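Long-range contacts in GRAS family transcription factor containing protein, expressed (Oryza sativa Japonica Group, PDB 5HYZ), which probably acts as a plant transcription factor in development and abiotic stress resistance, binding DNA in vitro through its GRAS domain: residues 116-121 and 158-163; 145-150 and 181-186. One frame throughout, in Å; residues are numbered along the deposited sequence.

Interaction 1 (116-121 and 158-163); sequences FGIVQG and ASLAAT
Thr-163 and Ser-159, one turn apart on helix 157-174, face the loop that leaves strand 110-118 in the Rossmann-like part of the GRAS domain, and two ordered waters carry most of the polar contact. At this C-terminal end of the strand the chain passes through residues 119-120 to Gly-121, the N-cap residue of helix 122-132.

Water 1 lies between loop and helix and has three partners. It donates a hydrogen bond to the carbonyl O of Val-119 at 2.7 Å and is also hydrogen-bonded to Ser-159 OG and, 2.8 Å away, to Thr-163 OG1. The serine hydroxyl gets there because OG is anti to its own backbone N (chi1 -179°). Water 2 accepts the N-H of Gly-121 at 3.0 Å and is bonded to Thr-163 OG1 as well, which makes the threonine hydroxyl the common partner of both waters. The N-cap of helix 122-132 is thus linked to helix 157-174 through water. At the exposed margin the side chain of Gln-120 approaches Ser-159.

The apolar contacts lie on the buried flank. Ile-118 and Leu-160 cross obliquely, with Ile-118 CG2 meeting Leu-160 CD2 at 3.9 Å. Phe-180 of strand 177-182 also packs on Ile-118, while Pro-148 and Pro-182 cover Leu-160, which places this helix over the ends of the neighbouring strands. Ile-118 CD1 comes within 4.2 Å of Thr-163 CG2. Thr-163 CG2, anti to the backbone N while OG1 turns to the waters, rests against the backbone of the N-cap residue, 3.7 Å from Gly-121 N.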
loop_
_atom_site.group_PDB
_atom_site.type_symbol
_atom_site.label_atom_id
_atom_site.label_comp_id
_atom_site.label_asym_id
_atom_site.label_seq_id
_atom_site.Cartn_x
_atom_site.Cartn_y
_atom_site.Cartn_z
ATOM N N PHE A 116 -0.509 -17.841 15.480
ATOM C CA PHE A 116 -1.831 -18.280 15.868
ATOM C C PHE A 116 -2.847 -17.428 15.155
ATOM O O PHE A 116 -3.091 -16.252 15.509
ATOM C CB PHE A 116 -2.038 -18.187 17.390
ATOM C CG PHE A 116 -1.358 -19.270 18.146
ATOM C CD1 PHE A 116 -1.974 -20.536 18.318
ATOM C CD2 PHE A 116 -0.125 -19.022 18.735
ATOM C CE1 PHE A 116 -1.300 -21.505 19.048
ATOM C CE2 PHE A 116 0.562 -19.947 19.467
ATOM C CZ PHE A 116 -0.049 -21.239 19.625
ATOM N N GLY A 117 -3.367 -17.968 14.062
ATOM C CA GLY A 117 -4.418 -17.332 13.305
ATOM C C GLY A 117 -3.883 -16.737 12.013
ATOM O O GLY A 117 -4.199 -15.623 11.677
ATOM N N ILE A 118 -3.098 -17.496 11.252
ATOM C CA ILE A 118 -2.675 -16.985 9.944
ATOM C C ILE A 118 -3.843 -16.865 8.953
ATOM O O ILE A 118 -4.729 -17.686 8.939
ATOM C CB ILE A 118 -1.551 -17.865 9.332
ATOM C CG1 ILE A 118 -1.035 -17.303 8.005
ATOM C CG2 ILE A 118 -2.058 -19.312 9.064
ATOM C CD1 ILE A 118 0.348 -17.877 7.653
ATOM N N VAL A 119 -3.863 -15.800 8.145
ATOM C CA VAL A 119 -4.891 -15.680 7.104
ATOM C C VAL A 119 -4.225 -15.925 5.735
ATOM O O VAL A 119 -4.394 -16.956 5.146
ATOM C CB VAL A 119 -5.601 -14.260 7.149
ATOM C CG1 VAL A 119 -6.653 -14.193 6.038
ATOM C CG2 VAL A 119 -6.241 -14.090 8.545
ATOM N N GLN A 120 -3.414 -14.999 5.273
ATOM C CA GLN A 120 -2.699 -15.117 4.002
ATOM C C GLN A 120 -1.214 -14.910 4.379
ATOM O O GLN A 120 -0.817 -14.749 5.527
ATOM C CB GLN A 120 -3.112 -14.075 2.954
ATOM C CG GLN A 120 -4.484 -14.241 2.240
ATOM C CD GLN A 120 -4.779 -15.637 1.638
ATOM O OE1 GLN A 120 -5.377 -16.483 2.292
ATOM N NE2 GLN A 120 -4.418 -15.840 0.375
ATOM N N GLY A 121 -0.367 -14.938 3.411
ATOM C CA GLY A 121 0.999 -14.903 3.919
ATOM C C GLY A 121 1.657 -13.539 4.068
ATOM O O GLY A 121 2.831 -13.463 4.379
ATOM N N ALA A 158 -6.881 -25.565 1.061
ATOM C CA ALA A 158 -6.438 -25.037 -0.230
ATOM C C ALA A 158 -5.726 -23.699 -0.004
ATOM O O ALA A 158 -4.670 -23.414 -0.594
ATOM C CB ALA A 158 -7.648 -24.860 -1.195
ATOM N N SER A 159 -6.313 -22.923 0.883
ATOM C CA SER A 159 -5.758 -21.580 1.143
ATOM C C SER A 159 -4.357 -21.698 1.794
ATOM O O SER A 159 -3.411 -21.041 1.378
ATOM C CB SER A 159 -6.717 -20.775 2.051
ATOM O OG SER A 159 -6.150 -19.476 2.246
ATOM N N LEU A 160 -4.227 -22.592 2.787
ATOM C CA LEU A 160 -2.934 -22.765 3.453
ATOM C C LEU A 160 -1.890 -23.286 2.542
ATOM O O LEU A 160 -0.759 -22.876 2.588
ATOM C CB LEU A 160 -3.073 -23.748 4.653
ATOM C CG LEU A 160 -3.843 -23.237 5.853
ATOM C CD1 LEU A 160 -4.192 -24.446 6.854
ATOM C CD2 LEU A 160 -3.029 -22.130 6.562
ATOM N N ALA A 161 -2.230 -24.296 1.737
ATOM C CA ALA A 161 -1.250 -24.813 0.802
ATOM C C ALA A 161 -0.768 -23.754 -0.175
ATOM O O ALA A 161 0.395 -23.708 -0.538
ATOM C CB ALA A 161 -1.864 -26.050 0.015
ATOM N N ALA A 162 -1.695 -22.928 -0.643
ATOM C CA ALA A 162 -1.271 -21.891 -1.581
ATOM C C ALA A 162 -0.349 -20.862 -0.894
ATOM O O ALA A 162 0.583 -20.376 -1.501
ATOM C CB ALA A 162 -2.492 -21.189 -2.207
ATOM N N THR A 163 -0.692 -20.508 0.338
ATOM C CA THR A 163 0.175 -19.593 1.129
ATOM C C THR A 163 1.565 -20.206 1.375
ATOM O O THR A 163 2.589 -19.561 1.306
ATOM C CB THR A 163 -0.501 -19.269 2.460
ATOM O OG1 THR A 163 -1.671 -18.499 2.223
ATOM C CG2 THR A 163 0.441 -18.551 3.471
HETATM O O HOH W 1 -3.836 -19.216 3.823
HETATM O O HOH W 2 -0.735 -16.008 0.593
#

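Interaction 2 (145-150 and 181-186); sequences TGVPSP and VPLLRP
Parallel strands 141-148 and 177-182, the two strands of a beta-alpha-beta unit, meet here at their C-terminal ends, Thr-145 pairing with Val-181 and Gly-146 with Pro-182. Gly-146 bonds through both of its polar backbone atoms: its N donates to Val-181 O at 2.8 Å and 166°, and its carbonyl O accepts Leu-183 N at 2.9 Å, the donor lying 32° from the carbonyl plane. Pro-182, which has no N-H to give, contributes a CA-H...O contact to Gly-146 O at 3.2 Å.

Thr-145 and Val-181 project side by side from one face of the sheet. Thr-145 CG2, anti to the backbone N, touches Leu-183 CD1 at 3.6 Å; the threonine OG1 is hydrogen-bonded to His-112 NE2 of the VHIID motif on strand 110-118. Farther along, Val-147 CG2 lies 4.2 Å from Leu-183 CB. The Pro-148 ring turns its CD to Leu-183 O at 3.2 Å, while Pro-148 CG packs on Leu-184 CD2 at 4.5 Å. This is a beta-alpha-beta crossover, the unit from which Rossmann-like folds are built.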
loop_
_atom_site.group_PDB
_atom_site.type_symbol
_atom_site.label_atom_id
_atom_site.label_comp_id
_atom_site.label_asym_id
_atom_site.label_seq_id
_atom_site.Cartn_x
_atom_site.Cartn_y
_atom_site.Cartn_z
ATOM N N THR A 145 5.377 -21.868 11.720
ATOM C CA THR A 145 4.313 -22.830 12.028
ATOM C C THR A 145 3.002 -22.072 12.082
ATOM O O THR A 145 2.870 -21.138 12.876
ATOM C CB THR A 145 4.596 -23.538 13.391
ATOM O OG1 THR A 145 5.831 -24.260 13.287
ATOM C CG2 THR A 145 3.422 -24.488 13.689
ATOM N N GLY A 146 2.050 -22.411 11.224
ATOM C CA GLY A 146 0.850 -21.605 11.164
ATOM C C GLY A 146 -0.419 -22.324 11.586
ATOM O O GLY A 146 -0.706 -23.416 11.091
ATOM N N VAL A 147 -1.173 -21.710 12.496
ATOM C CA VAL A 147 -2.512 -22.164 12.885
ATOM C C VAL A 147 -3.495 -21.297 12.115
ATOM O O VAL A 147 -3.470 -20.035 12.230
ATOM C CB VAL A 147 -2.732 -22.011 14.391
ATOM C CG1 VAL A 147 -4.157 -22.336 14.759
ATOM C CG2 VAL A 147 -1.715 -22.844 15.207
ATOM N N PRO A 148 -4.399 -21.914 11.337
ATOM C CA PRO A 148 -5.228 -21.106 10.439
ATOM C C PRO A 148 -6.232 -20.263 11.214
ATOM O O PRO A 148 -6.851 -20.686 12.184
ATOM C CB PRO A 148 -5.993 -22.140 9.582
ATOM C CG PRO A 148 -5.923 -23.437 10.367
ATOM C CD PRO A 148 -4.570 -23.360 11.118
ATOM N N SER A 149 -6.394 -19.041 10.757
ATOM C CA SER A 149 -7.409 -18.156 11.316
ATOM C C SER A 149 -8.837 -18.661 11.068
ATOM O O SER A 149 -9.105 -19.256 10.016
ATOM C CB SER A 149 -7.257 -16.756 10.674
ATOM O OG SER A 149 -8.432 -16.010 10.915
ATOM N N PRO A 150 -9.771 -18.393 12.003
ATOM C CA PRO A 150 -11.178 -18.714 11.750
ATOM C C PRO A 150 -11.683 -18.044 10.471
ATOM O O PRO A 150 -12.643 -18.548 9.867
ATOM C CB PRO A 150 -11.898 -18.151 12.986
ATOM C CG PRO A 150 -10.884 -18.139 14.027
ATOM C CD PRO A 150 -9.569 -17.895 13.372
ATOM N N VAL A 181 4.894 -24.943 7.964
ATOM C CA VAL A 181 3.965 -26.063 8.156
ATOM C C VAL A 181 2.713 -25.574 8.856
ATOM O O VAL A 181 2.794 -24.603 9.634
ATOM C CB VAL A 181 4.700 -27.194 8.988
ATOM C CG1 VAL A 181 4.909 -26.789 10.430
ATOM C CG2 VAL A 181 3.880 -28.395 9.017
ATOM N N PRO A 182 1.560 -26.188 8.596
ATOM C CA PRO A 182 0.313 -25.868 9.313
ATOM C C PRO A 182 0.035 -26.770 10.490
ATOM O O PRO A 182 0.578 -27.873 10.539
ATOM C CB PRO A 182 -0.747 -26.125 8.261
ATOM C CG PRO A 182 -0.211 -27.385 7.569
ATOM C CD PRO A 182 1.297 -27.151 7.482
ATOM N N LEU A 183 -0.800 -26.311 11.415
ATOM C CA LEU A 183 -1.373 -27.181 12.463
ATOM C C LEU A 183 -2.871 -27.072 12.319
ATOM O O LEU A 183 -3.446 -26.004 12.550
ATOM C CB LEU A 183 -0.889 -26.751 13.886
ATOM C CG LEU A 183 0.608 -26.897 14.147
ATOM C CD1 LEU A 183 0.912 -26.370 15.529
ATOM C CD2 LEU A 183 1.038 -28.424 14.093
ATOM N N LEU A 184 -3.526 -28.175 11.911
ATOM C CA LEU A 184 -4.965 -28.169 11.622
ATOM C C LEU A 184 -5.846 -28.614 12.754
ATOM O O LEU A 184 -7.060 -28.413 12.663
ATOM C CB LEU A 184 -5.259 -29.084 10.410
ATOM C CG LEU A 184 -4.392 -28.758 9.185
ATOM C CD1 LEU A 184 -4.653 -29.840 8.074
ATOM C CD2 LEU A 184 -4.749 -27.405 8.657
ATOM N N ARG A 185 -5.283 -29.260 13.774
ATOM C CA ARG A 185 -6.116 -29.673 14.899
ATOM C C ARG A 185 -6.528 -28.468 15.692
ATOM O O ARG A 185 -5.838 -27.452 15.652
ATOM C CB ARG A 185 -5.409 -30.675 15.802
ATOM C CG ARG A 185 -5.261 -32.057 15.069
ATOM C CD ARG A 185 -3.893 -32.646 15.369
ATOM N NE ARG A 185 -3.801 -32.872 16.728
ATOM C CZ ARG A 185 -2.723 -32.715 17.491
ATOM N NH1 ARG A 185 -1.497 -32.325 17.077
ATOM N NH2 ARG A 185 -2.922 -33.006 18.722
ATOM N N PRO A 186 -7.676 -28.567 16.403
ATOM C CA PRO A 186 -8.099 -27.444 17.276
ATOM C C PRO A 186 -7.043 -27.030 18.265
ATOM O O PRO A 186 -6.376 -27.846 18.887
ATOM C CB PRO A 186 -9.304 -28.006 18.062
ATOM C CG PRO A 186 -9.794 -29.236 17.274
ATOM C CD PRO A 186 -8.575 -29.747 16.494
#

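From the N terminus, the chain runs up strand 110-118 and through the loop to helix 122-132, then along strand 141-148 to helix 157-174, where interaction 1 closes its loop. Interaction 2 opens within that loop, at 145-150, and closes beyond it, once helix 157-174 has led into strand 177-182; the two loops therefore cross rather than nest. Interaction 1 ties the exit of one strand to the crossover helix, and interaction 2 pairs the strands that this helix connects. The contacts also meet directly: Gly-117 N lies 2.8 Å from Val-147 O, consistent with a hydrogen bond, and Leu-160 CD1 packs on Leu-184 CD2. Together they join three neighbouring strands and the helix packed across their ends.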